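Local coordinates for protein 1-deoxy-D-xylulose 5-phosphate reductoisomerase (Moraxella catarrhalis, PDB 4ZQG) that catalyses the NAD(P)H-dependent rearrangement and reduction of 1-deoxy-D-xylulose 5-phosphate to 2-C-methyl-D-erythritol 4-phosphate in the MEP pathway, and is inhibited by fosmidomycin, at residues A109-T114 with V133-L138; A127-L132 with Q220-D225. One frame throughout, in Å; residues are numbered along the deposited sequence.

Contact 1. Residues A109-T114 with V133-L138. With NAD (nicotinamide-adenine-dinucleotide), chain C.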
# COMPACT_ATOMS: atom_id res chain seq x y z
N ALA A 109 29.17 14.17 -7.14
CA ALA A 109 30.27 13.25 -7.38
C ALA A 109 29.79 11.89 -7.95
O ALA A 109 30.56 11.19 -8.56
CB ALA A 109 31.07 13.05 -6.11
N GLY A 110 28.51 11.56 -7.81
CA GLY A 110 28.01 10.28 -8.29
C GLY A 110 27.39 10.28 -9.67
O GLY A 110 26.93 9.26 -10.17
N LEU A 111 27.39 11.43 -10.31
CA LEU A 111 26.71 11.60 -11.57
C LEU A 111 27.32 10.83 -12.74
O LEU A 111 26.61 10.12 -13.45
CB LEU A 111 26.62 13.09 -11.85
CG LEU A 111 26.35 13.56 -13.25
CD1 LEU A 111 25.20 12.83 -13.89
CD2 LEU A 111 26.06 15.04 -13.09
N SER A 112 28.61 10.93 -12.95
CA SER A 112 29.22 10.33 -14.13
C SER A 112 29.16 8.82 -14.11
O SER A 112 28.93 8.21 -15.12
CB SER A 112 30.64 10.80 -14.20
OG SER A 112 30.71 11.97 -13.40
N SER A 113 29.35 8.20 -12.96
CA SER A 113 29.26 6.76 -12.89
C SER A 113 27.81 6.28 -12.96
O SER A 113 27.54 5.20 -13.51
CB SER A 113 29.91 6.25 -11.62
OG SER A 113 29.53 7.04 -10.51
N THR A 114 26.88 7.07 -12.44
CA THR A 114 25.47 6.75 -12.65
C THR A 114 25.16 6.72 -14.14
O THR A 114 24.55 5.79 -14.60
CB THR A 114 24.55 7.71 -11.91
OG1 THR A 114 24.88 7.72 -10.53
CG2 THR A 114 23.05 7.29 -12.08
N VAL A 133 18.33 14.81 -9.64
CA VAL A 133 18.08 16.23 -9.50
C VAL A 133 18.90 17.03 -10.49
O VAL A 133 18.49 18.09 -10.94
CB VAL A 133 18.46 16.74 -8.10
CG1 VAL A 133 18.41 18.24 -8.01
CG2 VAL A 133 17.57 16.15 -7.03
N MET A 134 20.09 16.54 -10.83
CA MET A 134 20.99 17.27 -11.74
C MET A 134 20.99 16.82 -13.18
O MET A 134 21.30 17.62 -14.05
CB MET A 134 22.41 17.20 -11.21
CG MET A 134 22.47 17.91 -9.89
SD MET A 134 24.07 18.61 -9.62
CE MET A 134 25.00 17.10 -9.81
N ALA A 135 20.65 15.58 -13.45
CA ALA A 135 20.76 15.07 -14.79
C ALA A 135 19.64 14.10 -15.09
O ALA A 135 19.83 13.14 -15.85
CB ALA A 135 22.11 14.41 -14.96
N GLY A 136 18.49 14.37 -14.51
CA GLY A 136 17.35 13.49 -14.64
C GLY A 136 17.04 13.15 -16.09
O GLY A 136 17.00 11.98 -16.44
N ASP A 137 16.87 14.16 -16.95
CA ASP A 137 16.47 13.86 -18.32
C ASP A 137 17.53 13.00 -18.94
O ASP A 137 17.23 12.02 -19.60
CB ASP A 137 16.30 15.11 -19.20
CG ASP A 137 15.36 16.14 -18.59
OD1 ASP A 137 14.11 15.91 -18.56
OD2 ASP A 137 15.91 17.18 -18.17
N LEU A 138 18.78 13.39 -18.71
CA LEU A 138 19.91 12.72 -19.36
C LEU A 138 20.04 11.29 -18.90
O LEU A 138 20.22 10.39 -19.72
CB LEU A 138 21.20 13.47 -19.10
CG LEU A 138 22.49 12.97 -19.75
CD1 LEU A 138 22.29 12.61 -21.21
CD2 LEU A 138 23.59 14.02 -19.59
PA NAD C . 27.64 8.85 3.13
O1A NAD C . 28.13 10.25 3.28
O2A NAD C . 27.39 7.98 4.34
O5B NAD C . 28.53 8.01 2.07
C5B NAD C . 28.84 8.47 0.76
C4B NAD C . 29.68 7.43 -0.00
O4B NAD C . 30.11 8.05 -1.23
C3B NAD C . 30.93 6.96 0.75
O3B NAD C . 31.22 5.58 0.52
C2B NAD C . 32.03 7.83 0.16
O2B NAD C . 33.28 7.16 0.04
C1B NAD C . 31.53 8.21 -1.23
N9A NAD C . 31.94 9.59 -1.61
C8A NAD C . 31.77 10.69 -0.85
N7A NAD C . 32.26 11.79 -1.47
C5A NAD C . 32.76 11.41 -2.65
C6A NAD C . 33.43 12.12 -3.76
N6A NAD C . 33.63 13.48 -3.69
N1A NAD C . 33.80 11.35 -4.80
C2A NAD C . 33.61 10.00 -4.83
N3A NAD C . 33.01 9.28 -3.85
C4A NAD C . 32.57 9.95 -2.74
O3 NAD C . 26.29 8.96 2.26
PN NAD C . 24.86 8.24 2.47
O1N NAD C . 24.23 8.97 3.64
O2N NAD C . 25.07 6.75 2.39
O5D NAD C . 24.18 8.76 1.11
C5D NAD C . 24.41 8.10 -0.14
C4D NAD C . 23.37 8.55 -1.17
O4D NAD C . 22.12 7.89 -0.98
C3D NAD C . 23.10 10.04 -1.04
O3D NAD C . 22.87 10.53 -2.36
C2D NAD C . 21.88 10.13 -0.17
O2D NAD C . 21.17 11.36 -0.38
C1D NAD C . 21.13 8.86 -0.57
N1N NAD C . 20.29 8.33 0.52
C2N NAD C . 20.83 7.93 1.69
C3N NAD C . 20.02 7.46 2.74
C7N NAD C . 20.59 6.97 4.05
O7N NAD C . 19.89 6.31 4.81
N7N NAD C . 21.85 7.25 4.38
C4N NAD C . 18.65 7.41 2.55
C5N NAD C . 18.14 7.81 1.34
C6N NAD C . 18.96 8.27 0.33

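Contact 2. Residues A127-L132 with Q220-D225. With NAD (nicotinamide-adenine-dinucleotide), chain C.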
# COMPACT_ATOMS: atom_id res chain seq x y z
N ALA A 127 20.45 5.26 -4.89
CA ALA A 127 20.31 5.92 -3.61
C ALA A 127 20.58 7.36 -3.90
O ALA A 127 19.83 8.26 -3.52
CB ALA A 127 21.33 5.38 -2.62
N ASN A 128 21.68 7.54 -4.57
CA ASN A 128 22.21 8.83 -4.99
C ASN A 128 21.20 9.68 -5.79
O ASN A 128 21.13 9.60 -7.03
CB ASN A 128 23.44 8.52 -5.82
CG ASN A 128 24.03 9.72 -6.42
OD1 ASN A 128 24.43 9.68 -7.58
ND2 ASN A 128 24.10 10.80 -5.66
N LYS A 129 20.47 10.50 -5.06
CA LYS A 129 19.34 11.29 -5.63
C LYS A 129 19.83 12.56 -6.35
O LYS A 129 19.20 13.00 -7.31
CB LYS A 129 18.33 11.69 -4.53
CG LYS A 129 18.95 12.61 -3.47
CD LYS A 129 18.00 12.84 -2.31
CE LYS A 129 17.62 11.54 -1.63
NZ LYS A 129 17.09 11.83 -0.27
N GLU A 130 20.96 13.11 -5.89
CA GLU A 130 21.57 14.22 -6.59
C GLU A 130 21.84 13.89 -8.08
O GLU A 130 21.81 14.77 -8.92
CB GLU A 130 22.83 14.68 -5.85
CG GLU A 130 22.57 15.11 -4.39
CD GLU A 130 22.68 13.97 -3.34
OE1 GLU A 130 22.61 12.77 -3.72
OE2 GLU A 130 22.82 14.25 -2.11
N SER A 131 22.02 12.63 -8.42
CA SER A 131 22.12 12.27 -9.84
C SER A 131 20.90 12.63 -10.71
O SER A 131 21.03 13.07 -11.84
CB SER A 131 22.37 10.79 -9.97
OG SER A 131 23.77 10.57 -9.95
N LEU A 132 19.72 12.39 -10.18
CA LEU A 132 18.50 12.67 -10.88
C LEU A 132 18.10 14.16 -10.78
O LEU A 132 17.62 14.72 -11.76
CB LEU A 132 17.39 11.74 -10.36
CG LEU A 132 16.89 10.65 -11.33
CD1 LEU A 132 17.89 10.05 -12.29
CD2 LEU A 132 16.29 9.55 -10.51
N GLN A 220 26.02 12.56 6.65
CA GLN A 220 25.94 13.91 7.17
C GLN A 220 25.07 14.84 6.33
O GLN A 220 24.35 15.71 6.87
CB GLN A 220 27.33 14.50 7.23
CG GLN A 220 28.18 14.01 8.38
CD GLN A 220 29.37 14.93 8.58
OE1 GLN A 220 30.31 14.94 7.75
NE2 GLN A 220 29.31 15.76 9.62
N LYS A 221 25.19 14.69 5.01
CA LYS A 221 24.55 15.62 4.08
C LYS A 221 22.97 15.50 4.07
O LYS A 221 22.26 16.48 4.38
CB LYS A 221 25.14 15.43 2.68
CG LYS A 221 24.70 16.50 1.71
CD LYS A 221 24.71 15.99 0.28
CE LYS A 221 23.62 16.67 -0.53
NZ LYS A 221 23.53 18.13 -0.26
N ILE A 222 22.48 14.31 3.71
CA ILE A 222 21.10 13.95 3.80
C ILE A 222 20.60 14.26 5.20
O ILE A 222 19.52 14.75 5.38
CB ILE A 222 20.83 12.48 3.35
CG1 ILE A 222 19.38 12.32 2.92
CG2 ILE A 222 21.11 11.47 4.43
CD1 ILE A 222 19.03 10.97 2.33
N SER A 223 21.41 14.06 6.21
CA SER A 223 20.97 14.41 7.52
C SER A 223 20.59 15.88 7.61
O SER A 223 19.53 16.20 8.11
CB SER A 223 22.01 13.99 8.60
OG SER A 223 21.94 12.57 8.80
N ILE A 224 21.44 16.77 7.13
CA ILE A 224 21.17 18.23 7.23
C ILE A 224 20.00 18.67 6.34
O ILE A 224 19.16 19.51 6.71
CB ILE A 224 22.43 19.04 6.84
CG1 ILE A 224 23.60 18.72 7.82
CG2 ILE A 224 22.14 20.54 6.85
CD1 ILE A 224 23.38 19.24 9.23
N ASP A 225 19.97 18.08 5.17
CA ASP A 225 18.89 18.27 4.25
C ASP A 225 17.51 17.91 4.85
O ASP A 225 16.46 18.49 4.48
CB ASP A 225 19.17 17.44 3.02
CG ASP A 225 20.20 18.07 2.11
OD1 ASP A 225 20.54 19.30 2.31
OD2 ASP A 225 20.63 17.32 1.17
PA NAD C . 27.64 8.85 3.13
O1A NAD C . 28.13 10.25 3.28
O2A NAD C . 27.39 7.98 4.34
O5B NAD C . 28.53 8.01 2.07
C5B NAD C . 28.84 8.47 0.76
C4B NAD C . 29.68 7.43 -0.00
O4B NAD C . 30.11 8.05 -1.23
C3B NAD C . 30.93 6.96 0.75
O3B NAD C . 31.22 5.58 0.52
C2B NAD C . 32.03 7.83 0.16
O2B NAD C . 33.28 7.16 0.04
C1B NAD C . 31.53 8.21 -1.23
N9A NAD C . 31.94 9.59 -1.61
C8A NAD C . 31.77 10.69 -0.85
N7A NAD C . 32.26 11.79 -1.47
C5A NAD C . 32.76 11.41 -2.65
C6A NAD C . 33.43 12.12 -3.76
N6A NAD C . 33.63 13.48 -3.69
N1A NAD C . 33.80 11.35 -4.80
C2A NAD C . 33.61 10.00 -4.83
N3A NAD C . 33.01 9.28 -3.85
C4A NAD C . 32.57 9.95 -2.74
O3 NAD C . 26.29 8.96 2.26
PN NAD C . 24.86 8.24 2.47
O1N NAD C . 24.23 8.97 3.64
O2N NAD C . 25.07 6.75 2.39
O5D NAD C . 24.18 8.76 1.11
C5D NAD C . 24.41 8.10 -0.14
C4D NAD C . 23.37 8.55 -1.17
O4D NAD C . 22.12 7.89 -0.98
C3D NAD C . 23.10 10.04 -1.04
O3D NAD C . 22.87 10.53 -2.36
C2D NAD C . 21.88 10.13 -0.17
O2D NAD C . 21.17 11.36 -0.38
C1D NAD C . 21.13 8.86 -0.57
N1N NAD C . 20.29 8.33 0.52
C2N NAD C . 20.83 7.93 1.69
C3N NAD C . 20.02 7.46 2.74
C7N NAD C . 20.59 6.97 4.05
O7N NAD C . 19.89 6.31 4.81
N7N NAD C . 21.85 7.25 4.38
C4N NAD C . 18.65 7.41 2.55
C5N NAD C . 18.14 7.81 1.34
C6N NAD C . 18.96 8.27 0.33

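Contact 1. Residues A109-T114 with V133-L138
Met134 and Leu111 meet through their terminal methyl groups, and the pair illustrates how two neighbouring helices of a layered fold can be joined through a few apolar groups. The Met134 chain leaves its helix with CG beside the backbone N and then bends at the thioether (chi3 -56°), which brings CE to 4.0 Å from Leu111 CD2. The Met134 side chain also touches Asn340 and Thr341 of helix 333-351. Next in sequence, Ala135 sets its CB 3.6 Å from Leu111 CD1. The two branches of one leucine are thus divided between consecutive residues, its CG lying anti to the backbone N (chi1 161°). Here the backbones come nearest, with 7.6 Å between the CA atoms of Leu111 and Ala135. Beyond Ala135 the helix is kinked: the backbone N atoms of Asp137 and Leu138 lack bonds to the preceding turn. Asp137 OD2 is hydrogen-bonded to Thr333 OG1, whereas Leu138 joins Leu111 and Ala135 against Ile391 of helix 387-409, which extends the apolar patch. In the other segment, the first turn of helix 111-120 is fastened at Gly110 O, which receives Thr114 OG1 at 2.6 Å and Thr114 N at 3.2 Å from opposite faces of its carbonyl plane. Just before this turn, Ala109 CB lies 3.5 Å from C6A of the NAD adenine. Successive helices packed beside a parallel sheet, with the dinucleotide at their N-terminal side, are typical of a Rossmann-type nucleotide-binding domain.

Contact 2. Residues A127-L132 with Q220-D225
Glu130 lays its carboxylate against the aliphatic end of Lys221, with OE2 3.0 Å from Lys221 CE, the two side chains arriving from opposite directions. This is an interdomain contact: the end of a Rossmann-type strand-to-helix turn faces helix 220-228 of the catalytic part, and the nicotinamide riboside of NAD lies alongside, touching both. The lysine's ammonium does not close a salt bridge to the glutamate, since NZ stays 4.4 Å from OE2; it forms one within its own helix, 3.3 Å from Asp225 OD2, though as a hydrogen bond this is weak. The opposite charges probably still attract, while Asp225 OD1 is tied to Asn343.

Beside this pair, Lys129 and Ile222 cross at about a right angle. Lys129 NZ passes 3.4 Å from Ile222 CD1, but it is hydrogen-bonded to Asn231 and Glu235 and salt-bridged to Asp154. The last two are magnesium ligands, so the lysine lies in the second shell of the metal site. Ile222 belongs to the fosmidomycin pocket as well as the cofactor pocket: with CG1 anti to the backbone N (chi1 -157°), it projects CD1 to 3.4 Å from C6N of the nicotinamide ring.

The other carboxylate oxygen of Glu130 serves the cofactor. A bend at chi2 (89°) carries OE1 to the nicotinamide ribose, where the O3D hydroxyl of NAD donates to Glu130 OE1 at 2.6 Å.

How the contacts relate
The centres of contacts 1 and 2 lie about 13 Å apart, and helix 130-146 serves both: its N-terminal end, with Lys129 just ahead, enters contact 2, and the following residues 133-138 enter contact 1. Along the chain the segments alternate, 109-114, 127-132, 133-138 and 220-225, with strand 123-126 of the seven-stranded parallel sheet between the first two. The contacts touch directly where Thr114 OG1 and Ser131 OG probably share a hydrogen bond. Contact 1 joins helices within the nucleotide-binding domain, its Ala109 touching the adenine; contact 2 spans to the catalytic part near the nicotinamide. The shared helix thus ties the nucleotide-binding fold to the end of NAD where inhibitor and magnesium sit.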